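Local coordinates for protein phosphoribosyl-glycinamide (GAR) synthetase (Cryptococcus neoformans var. grubii serotype A, PDB 7LVO) that catalyses, as the glycinamide ribonucleotide synthetase half of a bifunctional enzyme, the ATP-dependent joining of glycine to 5-phosphoribosylamine in de novo purine biosynthesis, at residues Arg292-Lys295 and Asp296-Pro300; Phe320-Ala324 and Asp325-Val329; Arg364-Ser368 and Ile369-Tyr373. One frame throughout, in Å; residues are numbered along the deposited sequence.

Contact 1. Residues Arg292-Lys295 and Asp296-Pro300; sequences RCVK and DVLEP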
ATOM      1  N   ARG A 292     -14.080  -2.660  16.338  1.00 29.86           N
ATOM      2  CA  ARG A 292     -14.901  -1.678  15.639  1.00 30.00           C
ATOM      3  C   ARG A 292     -14.519  -1.594  14.166  1.00 23.43           C
ATOM      4  O   ARG A 292     -15.387  -1.622  13.289  1.00 31.01           O
ATOM      5  CB  ARG A 292     -14.760  -0.313  16.308  1.00 41.29           C
ATOM      6  CG  ARG A 292     -15.134  -0.297  17.783  1.00 37.99           C
ATOM      7  CD  ARG A 292     -16.530   0.256  18.012  1.00 45.69           C
ATOM      8  NE  ARG A 292     -17.566  -0.613  17.466  1.00 47.82           N
ATOM      9  CZ  ARG A 292     -18.865  -0.344  17.510  1.00 50.18           C
ATOM     10  NH1 ARG A 292     -19.323   0.770  18.061  1.00 49.07           N
ATOM     11  NH2 ARG A 292     -19.725  -1.216  16.992  1.00 55.21           N
ATOM     12  N   CYS A 293     -13.220  -1.505  13.876  1.00 25.75           N
ATOM     13  CA  CYS A 293     -12.775  -1.468  12.486  1.00 27.26           C
ATOM     14  C   CYS A 293     -13.278  -2.685  11.715  1.00 25.59           C
ATOM     15  O   CYS A 293     -13.780  -2.562  10.590  1.00 21.27           O
ATOM     16  CB  CYS A 293     -11.250  -1.397  12.419  1.00 23.90           C
ATOM     17  SG  CYS A 293     -10.524   0.119  13.047  1.00 27.13           S
ATOM     18  N   VAL A 294     -13.143  -3.873  12.304  1.00 24.46           N
ATOM     19  CA  VAL A 294     -13.548  -5.094  11.609  1.00 27.27           C
ATOM     20  C   VAL A 294     -15.061  -5.135  11.441  1.00 32.69           C
ATOM     21  O   VAL A 294     -15.577  -5.345  10.334  1.00 25.04           O
ATOM     22  CB  VAL A 294     -13.033  -6.330  12.368  1.00 31.75           C
ATOM     23  CG1 VAL A 294     -13.603  -7.608  11.761  1.00 37.41           C
ATOM     24  CG2 VAL A 294     -11.515  -6.362  12.360  1.00 31.58           C
ATOM     25  N   LYS A 295     -15.800  -4.923  12.538  1.00 25.21           N
ATOM     26  CA  LYS A 295     -17.248  -5.108  12.492  1.00 35.05           C
ATOM     27  C   LYS A 295     -17.968  -3.956  11.799  1.00 27.66           C
ATOM     28  O   LYS A 295     -19.024  -4.167  11.199  1.00 26.75           O
ATOM     29  CB  LYS A 295     -17.806  -5.271  13.908  1.00 32.98           C
ATOM     30  CG  LYS A 295     -17.412  -6.570  14.598  1.00 51.22           C
ATOM     31  CD  LYS A 295     -17.891  -7.785  13.812  1.00 50.28           C
ATOM     32  CE  LYS A 295     -17.929  -9.030  14.681  1.00 54.56           C
ATOM     33  NZ  LYS A 295     -18.997  -8.945  15.719  1.00 71.42           N
ATOM     34  N   ASP A 296     -17.434  -2.742  11.880  1.00 25.66           N
ATOM     35  CA  ASP A 296     -18.115  -1.570  11.357  1.00 29.61           C
ATOM     36  C   ASP A 296     -17.617  -1.128   9.989  1.00 25.02           C
ATOM     37  O   ASP A 296     -18.289  -0.312   9.345  1.00 26.05           O
ATOM     38  CB  ASP A 296     -17.971  -0.398  12.338  1.00 40.17           C
ATOM     39  CG  ASP A 296     -18.485  -0.734  13.726  1.00 45.96           C
ATOM     40  OD1 ASP A 296     -19.030  -1.846  13.905  1.00 39.18           O
ATOM     41  OD2 ASP A 296     -18.338   0.109  14.634  1.00 48.82           O
ATOM     42  N   VAL A 297     -16.468  -1.632   9.532  1.00 27.33           N
ATOM     43  CA  VAL A 297     -15.899  -1.187   8.263  1.00 25.59           C
ATOM     44  C   VAL A 297     -15.558  -2.374   7.370  1.00 26.22           C
ATOM     45  O   VAL A 297     -16.112  -2.521   6.276  1.00 26.98           O
ATOM     46  CB  VAL A 297     -14.648  -0.315   8.506  1.00 25.51           C
ATOM     47  CG1 VAL A 297     -13.963   0.028   7.195  1.00 22.46           C
ATOM     48  CG2 VAL A 297     -15.022   0.948   9.273  1.00 27.55           C
ATOM     49  N   LEU A 298     -14.631  -3.221   7.819  1.00 29.16           N
ATOM     50  CA  LEU A 298     -14.099  -4.268   6.948  1.00 27.37           C
ATOM     51  C   LEU A 298     -15.197  -5.215   6.476  1.00 21.29           C
ATOM     52  O   LEU A 298     -15.381  -5.428   5.276  1.00 21.95           O
ATOM     53  CB  LEU A 298     -12.999  -5.038   7.682  1.00 24.55           C
ATOM     54  CG  LEU A 298     -11.596  -4.431   7.613  1.00 28.09           C
ATOM     55  CD1 LEU A 298     -11.592  -2.993   8.091  1.00 28.07           C
ATOM     56  CD2 LEU A 298     -10.619  -5.277   8.427  1.00 36.30           C
ATOM     57  N   GLU A 299     -15.937  -5.804   7.411  1.00 25.44           N
ATOM     58  CA  GLU A 299     -16.976  -6.755   7.013  1.00 24.69           C
ATOM     59  C   GLU A 299     -18.109  -6.063   6.268  1.00 26.35           C
ATOM     60  O   GLU A 299     -18.550  -6.585   5.227  1.00 21.86           O
ATOM     61  CB  GLU A 299     -17.477  -7.521   8.242  1.00 32.36           C
ATOM     62  CG  GLU A 299     -16.459  -8.525   8.770  1.00 31.54           C
ATOM     63  CD  GLU A 299     -16.873  -9.176  10.075  1.00 39.84           C
ATOM     64  OE1 GLU A 299     -17.866  -8.724  10.683  1.00 41.64           O
ATOM     65  OE2 GLU A 299     -16.196 -10.137  10.494  1.00 36.51           O
ATOM     66  N   PRO A 300     -18.631  -4.922   6.723  1.00 25.73           N
ATOM     67  CA  PRO A 300     -19.606  -4.200   5.887  1.00 31.59           C
ATOM     68  C   PRO A 300     -19.061  -3.820   4.523  1.00 27.94           C
ATOM     69  O   PRO A 300     -19.828  -3.750   3.552  1.00 30.14           O
ATOM     70  CB  PRO A 300     -19.941  -2.958   6.727  1.00 25.06           C
ATOM     71  CG  PRO A 300     -19.680  -3.382   8.133  1.00 33.09           C
ATOM     72  CD  PRO A 300     -18.505  -4.336   8.071  1.00 30.89           C
TER
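Arg292 and Asp296, four residues apart on helix 287-307, form a salt bridge in which NE of Arg292 is 3.0 Å from OD2 of Asp296. The carboxylate oxygen sits over one face of the guanidinium, whose plane is turned 71° from that of the carboxylate. No N-H points at it, so the attraction is one of charge alone. Bends at chi2 and chi3 of Arg292 fold its chain back over the acid.

The backbone beneath is packed more tightly. Asp296 N reaches Arg292 O at 2.7 Å in an ordinary helical bond, but the helix then widens into a pi-type turn. Cys293 O takes two donors there, Val297 N only weakly and Leu298 N at 3.0 Å, and CD1 of Leu298 lies against the same oxygen. Glu299 N meets Val294 O at 3.0 Å in an almost straight bond (175°). Pro300 has no N-H to continue the series, and its CD rests 3.2 Å from Lys295 O; the helix kinks here, which suits a proline.

The solvent side is looser. Lys295 and Glu299 run alongside each other and point the same way, yet what meets is CD of Lys295 and OE1 of Glu299, at 3.3 Å. The ammonium lies farther off, so any attraction is probably long-range; NZ also makes a long, weak ion pair with Glu291. Long, flexible charged chains suit this flank, solvent-exposed at Lys295.

Val294 stands between the charged flank and the sheet: CG1 comes near OE2 of Glu299, while CG2 approaches CD2 of Leu298 at 4.2 Å. The helix lies on an antiparallel sheet of the ATP-grasp domain: Cys293, Val297 and Leu298 pack on Phe320 of strand 315-323, Val297 on Val329 of strand 326-333, and Leu298 on Val243 of strand 240-248.

Contact 2. Residues Phe320-Ala324 and Asp325-Val329; sequences FMITA and DGPRV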
ATOM      1  N   PHE A 320      -7.430   4.250   8.445  1.00 32.73           N
ATOM      2  CA  PHE A 320      -8.329   4.801   9.442  1.00 28.40           C
ATOM      3  C   PHE A 320      -7.728   6.044  10.097  1.00 32.78           C
ATOM      4  O   PHE A 320      -6.515   6.237  10.138  1.00 28.43           O
ATOM      5  CB  PHE A 320      -8.634   3.772  10.542  1.00 25.20           C
ATOM      6  CG  PHE A 320      -9.426   2.598  10.082  1.00 29.12           C
ATOM      7  CD1 PHE A 320      -8.798   1.488   9.541  1.00 27.39           C
ATOM      8  CD2 PHE A 320     -10.806   2.590  10.198  1.00 28.94           C
ATOM      9  CE1 PHE A 320      -9.531   0.404   9.120  1.00 23.30           C
ATOM     10  CE2 PHE A 320     -11.538   1.502   9.781  1.00 26.88           C
ATOM     11  CZ  PHE A 320     -10.898   0.409   9.239  1.00 21.15           C
ATOM     12  N   MET A 321      -8.611   6.888  10.616  1.00 29.61           N
ATOM     13  CA  MET A 321      -8.254   7.903  11.599  1.00 33.21           C
ATOM     14  C   MET A 321      -9.075   7.614  12.847  1.00 30.87           C
ATOM     15  O   MET A 321     -10.310   7.550  12.778  1.00 37.26           O
ATOM     16  CB  MET A 321      -8.530   9.318  11.090  1.00 31.12           C
ATOM     17  CG  MET A 321      -8.214  10.386  12.135  1.00 37.12           C
ATOM     18  SD  MET A 321      -8.261  12.069  11.504  1.00 44.96           S
ATOM     19  CE  MET A 321      -6.812  12.076  10.438  1.00 48.74           C
ATOM     20  N   ILE A 322      -8.397   7.412  13.973  1.00 33.29           N
ATOM     21  CA  ILE A 322      -9.063   7.175  15.246  1.00 28.69           C
ATOM     22  C   ILE A 322      -9.401   8.548  15.822  1.00 37.59           C
ATOM     23  O   ILE A 322      -8.551   9.210  16.419  1.00 38.10           O
ATOM     24  CB  ILE A 322      -8.198   6.357  16.204  1.00 34.05           C
ATOM     25  CG1 ILE A 322      -7.745   5.058  15.539  1.00 30.40           C
ATOM     26  CG2 ILE A 322      -8.968   6.071  17.491  1.00 39.20           C
ATOM     27  CD1 ILE A 322      -8.873   4.198  15.017  1.00 36.02           C
ATOM     28  N   THR A 323     -10.634   8.993  15.624  1.00 34.53           N
ATOM     29  CA  THR A 323     -11.080  10.271  16.153  1.00 41.94           C
ATOM     30  C   THR A 323     -11.632  10.080  17.563  1.00 45.73           C
ATOM     31  O   THR A 323     -11.756   8.960  18.063  1.00 33.43           O
ATOM     32  CB  THR A 323     -12.143  10.894  15.248  1.00 44.03           C
ATOM     33  OG1 THR A 323     -13.384  10.199  15.417  1.00 41.11           O
ATOM     34  CG2 THR A 323     -11.712  10.818  13.783  1.00 33.53           C
ATOM     35  N   ALA A 324     -11.973  11.199  18.203  1.00 43.16           N
ATOM     36  CA  ALA A 324     -12.584  11.133  19.524  1.00 50.56           C
ATOM     37  C   ALA A 324     -13.919  10.402  19.498  1.00 49.45           C
ATOM     38  O   ALA A 324     -14.355   9.894  20.538  1.00 55.25           O
ATOM     39  CB  ALA A 324     -12.771  12.545  20.089  1.00 51.40           C
ATOM     40  N   ASP A 325     -14.571  10.331  18.338  1.00 51.53           N
ATOM     41  CA  ASP A 325     -15.852   9.651  18.196  1.00 53.00           C
ATOM     42  C   ASP A 325     -15.712   8.248  17.615  1.00 55.31           C
ATOM     43  O   ASP A 325     -16.727   7.620  17.291  1.00 56.51           O
ATOM     44  CB  ASP A 325     -16.795  10.480  17.320  1.00 48.88           C
ATOM     45  CG  ASP A 325     -17.181  11.798  17.962  1.00 58.72           C
ATOM     46  OD1 ASP A 325     -16.667  12.098  19.060  1.00 61.59           O
ATOM     47  OD2 ASP A 325     -18.001  12.534  17.372  1.00 59.70           O
ATOM     48  N   GLY A 326     -14.487   7.749  17.471  1.00 47.30           N
ATOM     49  CA  GLY A 326     -14.268   6.411  16.978  1.00 47.38           C
ATOM     50  C   GLY A 326     -13.523   6.379  15.659  1.00 41.04           C
ATOM     51  O   GLY A 326     -13.132   7.413  15.110  1.00 35.32           O
ATOM     52  N   PRO A 327     -13.317   5.176  15.122  1.00 38.67           N
ATOM     53  CA  PRO A 327     -12.594   5.059  13.849  1.00 38.53           C
ATOM     54  C   PRO A 327     -13.366   5.698  12.705  1.00 32.21           C
ATOM     55  O   PRO A 327     -14.596   5.710  12.686  1.00 34.62           O
ATOM     56  CB  PRO A 327     -12.449   3.543  13.649  1.00 34.12           C
ATOM     57  CG  PRO A 327     -12.689   2.939  15.002  1.00 36.00           C
ATOM     58  CD  PRO A 327     -13.648   3.863  15.702  1.00 39.41           C
ATOM     59  N   ARG A 328     -12.616   6.231  11.742  1.00 31.59           N
ATOM     60  CA  ARG A 328     -13.176   6.824  10.538  1.00 32.68           C
ATOM     61  C   ARG A 328     -12.313   6.414   9.355  1.00 29.49           C
ATOM     62  O   ARG A 328     -11.082   6.438   9.443  1.00 26.75           O
ATOM     63  CB  ARG A 328     -13.240   8.353  10.629  1.00 34.94           C
ATOM     64  CG  ARG A 328     -14.120   8.874  11.752  1.00 39.23           C
ATOM     65  CD  ARG A 328     -15.587   8.573  11.507  1.00 38.47           C
ATOM     66  NE  ARG A 328     -16.434   9.087  12.575  1.00 43.86           N
ATOM     67  CZ  ARG A 328     -16.723   8.428  13.689  1.00 47.55           C
ATOM     68  NH1 ARG A 328     -16.248   7.215  13.917  1.00 47.84           N
ATOM     69  NH2 ARG A 328     -17.509   9.002  14.598  1.00 58.83           N
ATOM     70  N   VAL A 329     -12.960   6.050   8.250  1.00 29.11           N
ATOM     71  CA  VAL A 329     -12.245   5.619   7.054  1.00 25.53           C
ATOM     72  C   VAL A 329     -11.791   6.848   6.277  1.00 27.63           C
ATOM     73  O   VAL A 329     -12.617   7.624   5.782  1.00 32.68           O
ATOM     74  CB  VAL A 329     -13.124   4.711   6.179  1.00 30.26           C
ATOM     75  CG1 VAL A 329     -12.386   4.342   4.909  1.00 31.99           C
ATOM     76  CG2 VAL A 329     -13.533   3.462   6.958  1.00 27.28           C
TER
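Arg328 and Thr323 meet across the end of a hairpin, their side chains running at about a right angle. From its CB, 3.7 Å from Met321 O, the arginine chain lies over the strands: CG touches CG2 of Thr323 at 3.7 Å, and a bend at chi2 (-68°) turns the guanidinium back toward the turn. There CZ lies beneath OG1 of Thr323, which stands over the centre of one guanidinium face. NH1 donates to Pro327 O at 2.6 Å, with that oxygen in the guanidinium plane, and NH2 adds a weak bond to Asp325 O.

The frame is an antiparallel beta hairpin at the edge of the ATP-grasp sheet, strands 315-323 and 326-333 joined by a type I turn from Thr323 to Gly326. Met321 and Arg328 exchange backbone bonds, as do Thr323 and Gly326. Glycine suits the turn's last place, where phi is 116°. Threonine suits its first: OG1 donates in plane to a lone pair of Gly326 O at 2.8 Å and accepts from Asp325 N at 3.2 Å, making an ST turn. Gly326 O thus holds both the N and the hydroxyl of Thr323.

Apolar residues line the other face. CB of Pro327 touches both CD1 of Ile322 and CD2 of Phe320, each at 3.9 Å, and CE2 of Phe320 touches CG2 of Val329 at 4.0 Å.

Contact 3. Residues Arg364-Ser368 and Ile369-Tyr373; sequences RRLDS and IKLGY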
ATOM      1  N   ARG A 364     -10.898 -18.608  -3.613  1.00 21.11           N
ATOM      2  CA  ARG A 364     -12.117 -18.476  -2.817  1.00 28.44           C
ATOM      3  C   ARG A 364     -12.191 -19.561  -1.741  1.00 28.27           C
ATOM      4  O   ARG A 364     -13.209 -20.234  -1.578  1.00 28.80           O
ATOM      5  CB  ARG A 364     -13.361 -18.504  -3.712  1.00 30.65           C
ATOM      6  CG  ARG A 364     -13.206 -17.734  -5.033  1.00 39.02           C
ATOM      7  CD  ARG A 364     -12.571 -16.346  -4.844  1.00 28.11           C
ATOM      8  NE  ARG A 364     -12.231 -15.742  -6.130  1.00 37.03           N
ATOM      9  CZ  ARG A 364     -13.020 -14.932  -6.819  1.00 30.24           C
ATOM     10  NH1 ARG A 364     -14.199 -14.560  -6.356  1.00 40.99           N
ATOM     11  NH2 ARG A 364     -12.604 -14.470  -7.996  1.00 36.17           N
ATOM     12  N   ARG A 365     -11.101 -19.712  -0.991  1.00 20.79           N
ATOM     13  CA  ARG A 365     -11.041 -20.661   0.114  1.00 22.41           C
ATOM     14  C   ARG A 365     -10.195 -20.116   1.271  1.00 23.46           C
ATOM     15  O   ARG A 365      -9.537 -20.877   1.994  1.00 21.84           O
ATOM     16  CB  ARG A 365     -10.502 -22.007  -0.353  1.00 23.91           C
ATOM     17  CG  ARG A 365      -9.413 -21.896  -1.414  1.00 30.73           C
ATOM     18  CD  ARG A 365      -8.908 -23.263  -1.866  1.00 33.55           C
ATOM     19  NE  ARG A 365      -7.846 -23.765  -1.004  1.00 53.52           N
ATOM     20  CZ  ARG A 365      -6.557 -23.497  -1.172  1.00 40.17           C
ATOM     21  NH1 ARG A 365      -6.131 -22.737  -2.166  1.00 37.70           N
ATOM     22  NH2 ARG A 365      -5.673 -24.013  -0.324  1.00 47.15           N
ATOM     23  N   LEU A 366     -10.215 -18.796   1.467  1.00 23.53           N
ATOM     24  CA  LEU A 366      -9.381 -18.185   2.499  1.00 22.12           C
ATOM     25  C   LEU A 366      -9.710 -18.705   3.894  1.00 22.26           C
ATOM     26  O   LEU A 366      -8.835 -18.733   4.763  1.00 23.17           O
ATOM     27  CB  LEU A 366      -9.534 -16.669   2.457  1.00 18.11           C
ATOM     28  CG  LEU A 366      -8.804 -15.875   3.549  1.00 24.85           C
ATOM     29  CD1 LEU A 366      -7.318 -16.136   3.520  1.00 23.04           C
ATOM     30  CD2 LEU A 366      -9.105 -14.391   3.379  1.00 24.09           C
ATOM     31  N   ASP A 367     -10.948 -19.136   4.127  1.00 30.11           N
ATOM     32  CA  ASP A 367     -11.333 -19.629   5.442  1.00 25.37           C
ATOM     33  C   ASP A 367     -10.855 -21.046   5.712  1.00 29.24           C
ATOM     34  O   ASP A 367     -11.129 -21.576   6.793  1.00 29.23           O
ATOM     35  CB  ASP A 367     -12.856 -19.565   5.604  1.00 28.49           C
ATOM     36  CG  ASP A 367     -13.586 -20.619   4.775  1.00 29.18           C
ATOM     37  OD1 ASP A 367     -13.119 -20.945   3.668  1.00 33.56           O
ATOM     38  OD2 ASP A 367     -14.628 -21.110   5.234  1.00 34.91           O
ATOM     39  N   SER A 368     -10.146 -21.673   4.773  1.00 26.67           N
ATOM     40  CA  SER A 368      -9.742 -23.071   4.904  1.00 39.55           C
ATOM     41  C   SER A 368      -8.232 -23.242   4.793  1.00 36.27           C
ATOM     42  O   SER A 368      -7.754 -24.256   4.283  1.00 43.04           O
ATOM     43  CB  SER A 368     -10.449 -23.941   3.861  1.00 39.08           C
ATOM     44  OG  SER A 368     -11.848 -23.900   4.031  1.00 38.43           O
ATOM     45  N   ILE A 369      -7.464 -22.259   5.267  1.00 44.41           N
ATOM     46  CA  ILE A 369      -6.009 -22.305   5.207  1.00 47.21           C
ATOM     47  C   ILE A 369      -5.435 -21.768   6.511  1.00 48.26           C
ATOM     48  O   ILE A 369      -6.092 -21.034   7.252  1.00 43.47           O
ATOM     49  CB  ILE A 369      -5.446 -21.497   4.017  1.00 40.25           C
ATOM     50  CG1 ILE A 369      -5.870 -20.034   4.134  1.00 33.36           C
ATOM     51  CG2 ILE A 369      -5.908 -22.104   2.698  1.00 31.18           C
ATOM     52  CD1 ILE A 369      -5.215 -19.130   3.121  1.00 35.91           C
ATOM     53  N   LYS A 370      -4.189 -22.146   6.780  1.00 63.25           N
ATOM     54  CA  LYS A 370      -3.489 -21.658   7.957  1.00 72.43           C
ATOM     55  C   LYS A 370      -2.935 -20.263   7.702  1.00 66.73           C
ATOM     56  O   LYS A 370      -2.378 -19.983   6.637  1.00 55.91           O
ATOM     57  CB  LYS A 370      -2.357 -22.609   8.344  1.00 48.77           C
ATOM     58  CG  LYS A 370      -2.829 -23.985   8.780  1.00 48.77           C
ATOM     59  CD  LYS A 370      -1.679 -24.822   9.311  1.00 48.77           C
ATOM     60  CE  LYS A 370      -2.166 -26.190   9.777  1.00 48.77           C
ATOM     61  NZ  LYS A 370      -1.046 -27.007  10.344  1.00 48.77           N
ATOM     62  N   LEU A 371      -3.100 -19.381   8.689  1.00 46.79           N
ATOM     63  CA  LEU A 371      -2.627 -18.003   8.566  1.00 52.00           C
ATOM     64  C   LEU A 371      -2.558 -17.427   9.980  1.00 52.85           C
ATOM     65  O   LEU A 371      -3.595 -17.089  10.562  1.00 65.76           O
ATOM     66  CB  LEU A 371      -3.541 -17.186   7.669  1.00 42.44           C
ATOM     67  CG  LEU A 371      -3.002 -15.858   7.141  1.00 44.70           C
ATOM     68  CD1 LEU A 371      -3.976 -15.270   6.112  1.00 43.33           C
ATOM     69  CD2 LEU A 371      -2.750 -14.866   8.256  1.00 43.31           C
ATOM     70  N   GLY A 372      -1.340 -17.331  10.519  1.00 43.98           N
ATOM     71  CA  GLY A 372      -1.136 -16.801  11.849  1.00 40.66           C
ATOM     72  C   GLY A 372      -0.032 -15.757  11.858  1.00 40.43           C
ATOM     73  O   GLY A 372       0.672 -15.554  10.864  1.00 36.78           O
ATOM     74  N   TYR A 373       0.107 -15.100  13.009  1.00 33.41           N
ATOM     75  CA  TYR A 373       1.102 -14.052  13.197  1.00 41.78           C
ATOM     76  C   TYR A 373       1.883 -14.309  14.476  1.00 39.80           C
ATOM     77  O   TYR A 373       1.302 -14.651  15.512  1.00 39.26           O
ATOM     78  CB  TYR A 373       0.439 -12.671  13.248  1.00 32.66           C
ATOM     79  CG  TYR A 373      -0.505 -12.416  12.094  1.00 30.79           C
ATOM     80  CD1 TYR A 373      -0.021 -12.150  10.818  1.00 35.08           C
ATOM     81  CD2 TYR A 373      -1.878 -12.437  12.280  1.00 28.05           C
ATOM     82  CE1 TYR A 373      -0.882 -11.922   9.763  1.00 33.57           C
ATOM     83  CE2 TYR A 373      -2.744 -12.211  11.232  1.00 33.79           C
ATOM     84  CZ  TYR A 373      -2.242 -11.957   9.977  1.00 28.17           C
ATOM     85  OH  TYR A 373      -3.109 -11.724   8.938  1.00 30.33           O
TER
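Leu366 and Ile369 touch through their terminal methyls in the connection that leads out of helix 354-362. That helix ends in a Schellman motif, with Arg364 at positive phi (68°) as the first residue to leave it. The chain makes one further turn, held by a 3.0 Å bond from Ser368 N to Arg365 O, and then runs extended toward strand 377-384.

Apolar contacts carry most of the meeting. CD1 of Leu366 lies 3.7 Å from CD1 of Ile369 and also approaches CD1 of Leu371 at 4.3 Å, so one leucine methyl bridges two residues of the outgoing chain. Ile369 has CG1 between its backbone N and carbonyl carbon (chi1 60°), which lays that branch 3.3 Å from Leu366 O and carries CD1 on to the leucine. Branched aliphatic residues suit this apolar side: Ile369 and Leu371 rest on Val357 of helix 354-362, while Leu366 and Leu371 reach Phe246 of strand 240-248 and Val253 of strand 252-254. The extended chain is thereby pinned against the helix it has left.

Charged contacts belong to Arg365. NH2 of Arg365 passes CG2 of Ile369 at 3.6 Å, the side chains crossing at about a right angle. The guanidinium has salt-bridge partners in two acids: Glu356, near the start of helix 354-362, pairs with NH2, and Glu363, just past its end, with NH1. Arginine suits the position because its long chain can pass Ala360 and still bring a two-pronged head to both carboxylates.

Hydrogen bonds do not link 364-368 to 369-373; those present stay within the turn or go to other parts of the chain, as when Leu366 N donates to Asp248. Within the turn, Ser368 OG donates to OD1 of Asp367 at 3.2 Å, approaching from above the carboxylate plane.

How the contacts relate
Followed from the N terminus, the three contacts come in series, each local and none nesting in or crossing another. Contact 1 lies within a single helix and closes only helical turns. Contact 2 then closes the tight turn of the next hairpin, whose strands bring Phe320 and Val329 under that helix. Together they join helix to sheet in the ATP-grasp domain. Contact 3 follows on the way to strand 377-384 and touches neither; its nearest atoms are about 10 Å from contact 1 and about 14 Å from contact 2. It holds the chain leaving helix 354-362 against that helix and against strands 240-248 and 252-254, members of the sheet that also contains the hairpin of contact 2.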